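Side-chain contacts in fimbrial subunit type 1 (Actinomyces oris, PDB 3UXF), which forms the major subunit of the fimbriae that this Gram-positive bacterium carries anchored to the peptidoglycan of its cell wall: residues R199-T204 with V349-G354; E236-V241 with N269-Q274; V250-T255 with I273-E278. All blocks are in the same frame, centred on the assembly; numbering follows the deposited sequence.

Contact 1 (R199-T204 with V349-G354); sequences RDITYT and VLSKYG
Strands 201-204 and 349-354 run nearly antiparallel, with 168° between their directions, yet their axes come no closer than 10.4 Å, so Ile201 meets Ser351 and Tyr353, and Tyr203 meets Val349, through side chains alone. This is face-to-face packing in a beta sandwich: one strand lies in the sheet with 185-190 and 295-302, the other in the sheet with 312-321. Ile201 and Tyr353 point at each other across the gap. Ile201 CG1 is anti to the carbonyl carbon (chi1 -73°), and the chain continues extended from there, which carries CD1 to the edge of the Tyr353 ring, near its plane and 3.5 Å from Tyr353 OH. The same methyl also touches Ser351 OG. Two residues along strand 201-204, Tyr203 and Val349 pass side by side, running opposite ways, with Tyr203 CE1 4.1 Å from Val349 CG2. Ile201 CG2 lies over one face of the Tyr203 ring, near its margin, and Lys187 adds a cation-pi contact. The buried hydroxyls are served by waters and by residues before strand 201-208. One water, in the plane of the Tyr203 ring, lies 2.8 Å from Tyr203 OH and donates to Ser351 OG, which also bonds Asp191. Tyr353 OH is hydrogen-bonded to the Ala194 carbonyl, and a second water bridges the segments, donating to Arg199 O at 2.8 Å and to Tyr353 OH at 3.0 Å.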
loop_
_atom_site.group_PDB
_atom_site.type_symbol
_atom_site.label_atom_id
_atom_site.label_comp_id
_atom_site.label_asym_id
_atom_site.label_seq_id
_atom_site.Cartn_x
_atom_site.Cartn_y
_atom_site.Cartn_z
ATOM N N ARG A 199 15.202 13.255 -9.692
ATOM C CA ARG A 199 13.986 13.697 -10.353
ATOM C C ARG A 199 12.767 13.379 -9.473
ATOM O O ARG A 199 12.793 12.488 -8.617
ATOM C CB ARG A 199 13.841 12.972 -11.699
ATOM C CG ARG A 199 15.073 13.117 -12.621
ATOM C CD ARG A 199 15.455 14.564 -12.823
ATOM N NE ARG A 199 14.591 15.177 -13.844
ATOM C CZ ARG A 199 14.711 16.434 -14.278
ATOM N NH1 ARG A 199 15.657 17.223 -13.787
ATOM N NH2 ARG A 199 13.878 16.904 -15.201
ATOM N N ASP A 200 11.690 14.120 -9.718
ATOM C CA ASP A 200 10.481 14.022 -8.918
ATOM C C ASP A 200 9.901 12.608 -8.926
ATOM O O ASP A 200 9.835 11.985 -9.988
ATOM C CB ASP A 200 9.430 14.958 -9.510
ATOM C CG ASP A 200 9.815 16.440 -9.401
ATOM O OD1 ASP A 200 10.777 16.783 -8.677
ATOM O OD2 ASP A 200 9.153 17.258 -10.080
ATOM N N ILE A 201 9.410 12.159 -7.778
ATOM C CA ILE A 201 8.721 10.869 -7.704
ATOM C C ILE A 201 7.329 11.136 -7.140
ATOM O O ILE A 201 7.178 11.962 -6.256
ATOM C CB ILE A 201 9.532 9.885 -6.823
ATOM C CG1 ILE A 201 10.789 9.418 -7.602
ATOM C CG2 ILE A 201 8.659 8.682 -6.348
ATOM C CD1 ILE A 201 11.756 8.547 -6.786
ATOM N N THR A 202 6.300 10.442 -7.624
ATOM C CA THR A 202 4.953 10.695 -7.132
ATOM C C THR A 202 4.448 9.499 -6.323
ATOM O O THR A 202 4.565 8.354 -6.776
ATOM C CB THR A 202 3.956 10.878 -8.282
ATOM O OG1 THR A 202 4.416 11.899 -9.197
ATOM C CG2 THR A 202 2.591 11.290 -7.742
ATOM N N TYR A 203 3.909 9.762 -5.140
ATOM C CA TYR A 203 3.277 8.705 -4.354
ATOM C C TYR A 203 1.769 8.876 -4.322
ATOM O O TYR A 203 1.261 10.005 -4.252
ATOM C CB TYR A 203 3.793 8.748 -2.917
ATOM C CG TYR A 203 5.248 8.336 -2.773
ATOM C CD1 TYR A 203 5.685 7.089 -3.180
ATOM C CD2 TYR A 203 6.175 9.194 -2.197
ATOM C CE1 TYR A 203 6.981 6.681 -3.025
ATOM C CE2 TYR A 203 7.504 8.794 -2.021
ATOM C CZ TYR A 203 7.908 7.553 -2.445
ATOM O OH TYR A 203 9.225 7.156 -2.281
ATOM N N THR A 204 1.035 7.762 -4.423
ATOM C CA THR A 204 -0.419 7.825 -4.424
ATOM C C THR A 204 -0.902 6.866 -3.375
ATOM O O THR A 204 -0.578 5.675 -3.417
ATOM C CB THR A 204 -1.017 7.440 -5.793
ATOM O OG1 THR A 204 -0.409 8.217 -6.839
ATOM C CG2 THR A 204 -2.561 7.626 -5.782
ATOM N N VAL A 349 6.253 0.412 -0.607
ATOM C CA VAL A 349 6.606 0.434 -2.024
ATOM C C VAL A 349 8.038 0.893 -2.142
ATOM O O VAL A 349 8.481 1.724 -1.352
ATOM C CB VAL A 349 5.690 1.390 -2.861
ATOM C CG1 VAL A 349 4.295 0.866 -2.884
ATOM C CG2 VAL A 349 5.709 2.853 -2.366
ATOM N N LEU A 350 8.744 0.365 -3.133
ATOM C CA LEU A 350 10.165 0.645 -3.318
ATOM C C LEU A 350 10.459 1.251 -4.671
ATOM O O LEU A 350 9.785 0.937 -5.672
ATOM C CB LEU A 350 10.979 -0.644 -3.254
ATOM C CG LEU A 350 10.789 -1.475 -1.987
ATOM C CD1 LEU A 350 11.674 -2.711 -2.061
ATOM C CD2 LEU A 350 11.108 -0.675 -0.751
ATOM N N SER A 351 11.452 2.138 -4.680
ATOM C CA SER A 351 12.173 2.579 -5.887
ATOM C C SER A 351 13.632 2.139 -5.712
ATOM O O SER A 351 14.183 2.218 -4.607
ATOM C CB SER A 351 12.118 4.105 -6.029
ATOM O OG SER A 351 10.788 4.583 -6.110
ATOM N N LYS A 352 14.240 1.642 -6.792
ATOM C CA LYS A 352 15.599 1.076 -6.701
ATOM C C LYS A 352 16.530 1.767 -7.693
ATOM O O LYS A 352 16.309 1.714 -8.896
ATOM C CB LYS A 352 15.555 -0.441 -6.937
ATOM C CG LYS A 352 14.691 -1.171 -5.941
ATOM C CD LYS A 352 14.623 -2.658 -6.320
ATOM C CE LYS A 352 13.726 -3.413 -5.343
ATOM N NZ LYS A 352 14.468 -3.789 -4.094
ATOM N N TYR A 353 17.576 2.408 -7.176
ATOM C CA TYR A 353 18.530 3.178 -7.977
ATOM C C TYR A 353 19.914 2.586 -7.821
ATOM O O TYR A 353 20.339 2.243 -6.708
ATOM C CB TYR A 353 18.555 4.662 -7.510
ATOM C CG TYR A 353 17.378 5.484 -7.965
ATOM C CD1 TYR A 353 16.203 5.540 -7.214
ATOM C CD2 TYR A 353 17.415 6.169 -9.174
ATOM C CE1 TYR A 353 15.097 6.271 -7.651
ATOM C CE2 TYR A 353 16.333 6.908 -9.617
ATOM C CZ TYR A 353 15.179 6.958 -8.858
ATOM O OH TYR A 353 14.096 7.701 -9.263
ATOM N N GLY A 354 20.619 2.460 -8.944
ATOM C CA GLY A 354 21.952 1.867 -8.917
ATOM C C GLY A 354 23.058 2.791 -9.400
ATOM O O GLY A 354 22.858 3.699 -10.203
HETATM O O HOH W 1 14.715 10.430 -8.189
HETATM O O HOH W 2 9.708 4.705 -3.434
#

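Contact 2 (E236-V241 with N269-Q274); sequences EALTPV and NWATIQ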
loop_
_atom_site.group_PDB
_atom_site.type_symbol
_atom_site.label_atom_id
_atom_site.label_comp_id
_atom_site.label_asym_id
_atom_site.label_seq_id
_atom_site.Cartn_x
_atom_site.Cartn_y
_atom_site.Cartn_z
ATOM N N GLU A 236 8.927 19.605 3.276
ATOM C CA GLU A 236 8.300 20.914 3.137
ATOM C C GLU A 236 7.794 21.186 1.721
ATOM O O GLU A 236 7.260 22.239 1.440
ATOM C CB GLU A 236 9.286 22.030 3.567
ATOM C CG GLU A 236 10.369 22.417 2.520
ATOM C CD GLU A 236 11.505 21.421 2.376
ATOM O OE1 GLU A 236 11.571 20.454 3.158
ATOM O OE2 GLU A 236 12.373 21.700 1.519
ATOM N N ALA A 237 7.931 20.220 0.803
ATOM C CA ALA A 237 7.544 20.473 -0.579
ATOM C C ALA A 237 6.833 19.295 -1.197
ATOM O O ALA A 237 7.232 18.801 -2.257
ATOM C CB ALA A 237 8.767 20.845 -1.433
ATOM N N LEU A 238 5.755 18.881 -0.545
ATOM C CA LEU A 238 5.005 17.694 -0.985
ATOM C C LEU A 238 3.846 18.017 -1.938
ATOM O O LEU A 238 3.255 17.092 -2.537
ATOM C CB LEU A 238 4.483 16.973 0.266
ATOM C CG LEU A 238 5.551 16.282 1.116
ATOM C CD1 LEU A 238 4.922 15.917 2.491
ATOM C CD2 LEU A 238 6.194 15.072 0.423
ATOM N N THR A 239 3.483 19.300 -2.066
ATOM C CA THR A 239 2.322 19.762 -2.852
ATOM C C THR A 239 1.184 18.745 -2.974
ATOM O O THR A 239 0.860 18.319 -4.076
ATOM C CB THR A 239 2.698 20.270 -4.256
ATOM O OG1 THR A 239 3.466 19.292 -4.966
ATOM C CG2 THR A 239 3.551 21.531 -4.125
ATOM N N PRO A 240 0.583 18.377 -1.843
ATOM C CA PRO A 240 -0.415 17.302 -1.858
ATOM C C PRO A 240 -1.668 17.653 -2.672
ATOM O O PRO A 240 -2.069 18.838 -2.723
ATOM C CB PRO A 240 -0.819 17.159 -0.390
ATOM C CG PRO A 240 -0.338 18.431 0.280
ATOM C CD PRO A 240 0.820 18.921 -0.487
ATOM N N VAL A 241 -2.291 16.603 -3.230
ATOM C CA VAL A 241 -3.602 16.685 -3.844
ATOM C C VAL A 241 -4.415 15.588 -3.172
ATOM O O VAL A 241 -3.933 14.458 -3.039
ATOM C CB VAL A 241 -3.541 16.443 -5.354
ATOM C CG1 VAL A 241 -4.948 16.449 -5.922
ATOM C CG2 VAL A 241 -2.739 17.545 -5.999
ATOM N N ASN A 269 10.929 11.092 8.520
ATOM C CA ASN A 269 10.015 12.183 8.807
ATOM C C ASN A 269 8.603 11.728 8.531
ATOM O O ASN A 269 8.379 10.548 8.226
ATOM C CB ASN A 269 10.348 13.413 7.977
ATOM C CG ASN A 269 11.735 13.918 8.272
ATOM O OD1 ASN A 269 12.145 13.936 9.425
ATOM N ND2 ASN A 269 12.476 14.305 7.230
ATOM N N TRP A 270 7.660 12.640 8.749
ATOM C CA TRP A 270 6.260 12.232 8.832
ATOM C C TRP A 270 5.348 13.264 8.192
ATOM O O TRP A 270 5.565 14.474 8.307
ATOM C CB TRP A 270 5.845 12.052 10.297
ATOM C CG TRP A 270 6.607 11.011 10.974
ATOM C CD1 TRP A 270 7.745 11.183 11.741
ATOM C CD2 TRP A 270 6.325 9.611 10.983
ATOM N NE1 TRP A 270 8.165 9.974 12.212
ATOM C CE2 TRP A 270 7.320 8.987 11.769
ATOM C CE3 TRP A 270 5.323 8.813 10.410
ATOM C CZ2 TRP A 270 7.353 7.609 12.000
ATOM C CZ3 TRP A 270 5.359 7.429 10.660
ATOM C CH2 TRP A 270 6.371 6.849 11.440
ATOM N N ALA A 271 4.329 12.788 7.453
ATOM C CA ALA A 271 3.353 13.687 6.852
ATOM C C ALA A 271 1.989 13.092 7.123
ATOM O O ALA A 271 1.758 11.927 6.816
ATOM C CB ALA A 271 3.563 13.765 5.352
ATOM N N THR A 272 1.086 13.881 7.689
ATOM C CA THR A 272 -0.273 13.417 7.942
ATOM C C THR A 272 -1.239 14.296 7.159
ATOM O O THR A 272 -1.173 15.541 7.229
ATOM C CB THR A 272 -0.626 13.569 9.429
ATOM O OG1 THR A 272 0.269 12.759 10.200
ATOM C CG2 THR A 272 -2.057 13.082 9.695
ATOM N N ILE A 273 -2.142 13.661 6.413
ATOM C CA ILE A 273 -3.288 14.368 5.860
ATOM C C ILE A 273 -4.430 14.112 6.826
ATOM O O ILE A 273 -4.830 12.969 7.037
ATOM C CB ILE A 273 -3.642 13.879 4.430
ATOM C CG1 ILE A 273 -2.549 14.245 3.428
ATOM C CG2 ILE A 273 -5.023 14.407 3.986
ATOM C CD1 ILE A 273 -2.405 15.699 3.140
ATOM N N GLN A 274 -4.894 15.176 7.459
ATOM C CA GLN A 274 -5.925 15.084 8.486
ATOM C C GLN A 274 -7.188 15.744 7.956
ATOM O O GLN A 274 -7.180 16.923 7.649
ATOM C CB GLN A 274 -5.406 15.792 9.743
ATOM C CG GLN A 274 -6.387 15.863 10.936
ATOM C CD GLN A 274 -5.809 16.782 12.014
ATOM O OE1 GLN A 274 -5.851 18.005 11.875
ATOM N NE2 GLN A 274 -5.186 16.186 13.042
#
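Leu238 sits on Ala271 and Pro240 on Ile273, two apolar pairs through which the end of the loop before strand 241-245 closes over strand 269-274 at one border of the beta sandwich. The loop leaves strand 224-229, a neighbour of 269-275 in one sheet, and leads into strand 241-245 of the other, so the connection crosses from one layer to the other, and its apolar side chains pack between them. No hydrogen bond joins the segments, whose CA atoms are 9.0 Å apart at Leu238 and Ala271 and 8.7 Å apart at Pro240 and Ile273. Leu238 spans that gap with one branch: CG lies anti to the carbonyl carbon (chi1 -70°), and CD1 reaches the lone methyl of Ala271, 3.8 Å from its CB. Leu238 leans on Thr262 of the adjacent strand as well. Two residues on along both segments, the sizes are reversed, and the longer chain now comes from the strand. Ile273 belongs also to the packing against Val298, while Pro240 touches Leu260 and Leu300. Between the two loop residues, Thr239 turns outward from the strand, and its OG1 is hydrogen-bonded to Asn301 ND2. In Ile273 a second bend (chi2 -68°) turns CD1 toward the proline ring, where it meets Pro240 CB at 4.1 Å and Pro240 CG at 4.5 Å.

Contact 3 (V250-T255 with I273-E278); sequences VTLAET and IQLTEE
A chi1 of 60° puts Thr276 OG1 between the backbone N and the carbonyl carbon and leaves CG2 anti to that carbon, so the hydroxyl and the methyl of one side chain serve different partners, the methyl meeting Thr255. Thr276 CG2 lies 3.5 Å from Thr255 O in van der Waals contact. On the Thr255 side it is the backbone that does the touching: phi is positive there, the side chain leaves away from the other segment, and the carbonyl oxygen is the atom presented to Thr276. Thr276 OG1 is gripped from two quarters. It donates to the carbonyl of Thr256, just past the first segment, and accepts from the backbone N of Gly279, which makes Thr276 the N-cap of helix 277-288. One hydroxyl thus ties the start of the helix to the turn that follows Leu252.

Leu275 supplies the apolar half. Its torsions are unusual (chi1 -100°, chi2 23°), so the exact place of its methyls is doubtful. As modelled, the two leucines meet methyl to methyl, Leu252 CD1 to Leu275 CD1 at 4.3 Å, no more than a light apolar contact inside a larger cluster to which Leu296 contributes by touching both.

The contact marks a border of the beta sandwich. Strand 250-251 is the outermost strand of the sheet that includes 241-245 and 295-302; after it the chain turns over to strand 258-264 of the opposing sheet, which pairs antiparallel with 269-275. Leu252 and Leu275 fill the interior between these layers near Val242, Tyr258 and Tyr223, and beside them, toward the helix start, Thr255 and Thr276 join the turn before strand 258-264 to the first residues of helix 277-288.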
loop_
_atom_site.group_PDB
_atom_site.type_symbol
_atom_site.label_atom_id
_atom_site.label_comp_id
_atom_site.label_asym_id
_atom_site.label_seq_id
_atom_site.Cartn_x
_atom_site.Cartn_y
_atom_site.Cartn_z
ATOM N N VAL A 250 -14.089 13.776 -6.741
ATOM C CA VAL A 250 -13.974 15.196 -6.465
ATOM C C VAL A 250 -12.594 15.456 -5.892
ATOM O O VAL A 250 -11.971 14.562 -5.322
ATOM C CB VAL A 250 -15.015 15.712 -5.468
ATOM C CG1 VAL A 250 -16.417 15.583 -6.056
ATOM C CG2 VAL A 250 -14.916 14.981 -4.127
ATOM N N THR A 251 -12.152 16.688 -6.030
ATOM C CA THR A 251 -10.938 17.128 -5.377
ATOM C C THR A 251 -11.301 17.945 -4.152
ATOM O O THR A 251 -12.166 18.835 -4.205
ATOM C CB THR A 251 -10.105 17.945 -6.359
ATOM O OG1 THR A 251 -9.745 17.102 -7.454
ATOM C CG2 THR A 251 -8.826 18.508 -5.723
ATOM N N LEU A 252 -10.642 17.643 -3.035
ATOM C CA LEU A 252 -10.854 18.356 -1.805
ATOM C C LEU A 252 -9.914 19.553 -1.683
ATOM O O LEU A 252 -8.901 19.645 -2.405
ATOM C CB LEU A 252 -10.602 17.418 -0.630
ATOM C CG LEU A 252 -11.511 16.185 -0.572
ATOM C CD1 LEU A 252 -11.330 15.422 0.771
ATOM C CD2 LEU A 252 -12.983 16.548 -0.774
ATOM N N ALA A 253 -10.266 20.474 -0.793
ATOM C CA ALA A 253 -9.542 21.739 -0.676
ATOM C C ALA A 253 -8.737 21.812 0.598
ATOM O O ALA A 253 -9.240 21.497 1.684
ATOM C CB ALA A 253 -10.531 22.911 -0.727
ATOM N N GLU A 254 -7.479 22.254 0.492
ATOM C CA GLU A 254 -6.699 22.406 1.712
ATOM C C GLU A 254 -7.365 23.468 2.598
ATOM O O GLU A 254 -8.007 24.397 2.074
ATOM C CB GLU A 254 -5.205 22.749 1.401
ATOM C CG GLU A 254 -4.386 23.116 2.675
ATOM C CD GLU A 254 -2.969 22.521 2.748
ATOM O OE1 GLU A 254 -2.314 22.375 1.674
ATOM O OE2 GLU A 254 -2.509 22.210 3.902
ATOM N N THR A 255 -7.203 23.312 3.908
ATOM C CA THR A 255 -7.821 24.142 4.947
ATOM C C THR A 255 -9.303 23.848 5.112
ATOM O O THR A 255 -9.769 23.520 6.213
ATOM C CB THR A 255 -7.613 25.624 4.697
ATOM O OG1 THR A 255 -6.231 25.842 4.446
ATOM C CG2 THR A 255 -8.052 26.439 5.927
ATOM N N ILE A 273 -2.142 13.661 6.413
ATOM C CA ILE A 273 -3.288 14.368 5.860
ATOM C C ILE A 273 -4.430 14.112 6.826
ATOM O O ILE A 273 -4.830 12.969 7.037
ATOM C CB ILE A 273 -3.642 13.879 4.430
ATOM C CG1 ILE A 273 -2.549 14.245 3.428
ATOM C CG2 ILE A 273 -5.023 14.407 3.986
ATOM C CD1 ILE A 273 -2.405 15.699 3.140
ATOM N N GLN A 274 -4.894 15.176 7.459
ATOM C CA GLN A 274 -5.925 15.084 8.486
ATOM C C GLN A 274 -7.188 15.744 7.956
ATOM O O GLN A 274 -7.180 16.923 7.649
ATOM C CB GLN A 274 -5.406 15.792 9.743
ATOM C CG GLN A 274 -6.387 15.863 10.936
ATOM C CD GLN A 274 -5.809 16.782 12.014
ATOM O OE1 GLN A 274 -5.851 18.005 11.875
ATOM N NE2 GLN A 274 -5.186 16.186 13.042
ATOM N N LEU A 275 -8.261 14.968 7.807
ATOM C CA LEU A 275 -9.510 15.564 7.339
ATOM C C LEU A 275 -10.063 16.497 8.444
ATOM O O LEU A 275 -9.999 16.166 9.645
ATOM C CB LEU A 275 -10.494 14.453 7.029
ATOM C CG LEU A 275 -10.716 14.002 5.580
ATOM C CD1 LEU A 275 -9.616 14.267 4.535
ATOM C CD2 LEU A 275 -11.384 12.649 5.427
ATOM N N THR A 276 -10.597 17.647 8.047
ATOM C CA THR A 276 -11.281 18.566 8.971
ATOM C C THR A 276 -12.699 18.065 9.225
ATOM O O THR A 276 -13.127 17.055 8.661
ATOM C CB THR A 276 -11.421 19.954 8.328
ATOM O OG1 THR A 276 -12.182 19.806 7.127
ATOM C CG2 THR A 276 -10.063 20.554 7.974
ATOM N N GLU A 277 -13.449 18.771 10.067
ATOM C CA GLU A 277 -14.836 18.385 10.279
ATOM C C GLU A 277 -15.596 18.344 8.923
ATOM O O GLU A 277 -16.312 17.370 8.634
ATOM C CB GLU A 277 -15.514 19.338 11.272
ATOM C CG GLU A 277 -17.013 19.081 11.330
ATOM C CD GLU A 277 -17.684 19.724 12.513
ATOM O OE1 GLU A 277 -17.153 20.718 13.049
ATOM O OE2 GLU A 277 -18.752 19.214 12.910
ATOM N N GLU A 278 -15.408 19.369 8.094
ATOM C CA GLU A 278 -16.088 19.378 6.793
ATOM C C GLU A 278 -15.555 18.273 5.874
ATOM O O GLU A 278 -16.324 17.599 5.182
ATOM C CB GLU A 278 -16.056 20.769 6.165
ATOM C CG GLU A 278 -16.499 20.801 4.698
ATOM C CD GLU A 278 -17.927 20.336 4.451
ATOM O OE1 GLU A 278 -18.730 20.157 5.398
ATOM O OE2 GLU A 278 -18.275 20.159 3.276
#

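Overall arrangement
All three contacts bridge the two layers of one beta sandwich, and contacts 2 and 3 are nested within the chain loop closed by contact 1. Contact 1, fully buried, combines aliphatic packing with water-bridged polar groups: one water links a tyrosine and a serine hydroxyl, another links a tyrosine hydroxyl to a backbone carbonyl. Contact 2 is buried too but purely apolar, with a loop resting on a strand. Contact 3 lies nearer the surface and mixes a leucine pair with a helix N-cap. Contacts 2 and 3, with centres about 13 Å apart, both use strand 269-275 and share Ile273 and Gln274. Contact 1 is separate, its centre about 16 and 26 Å from theirs.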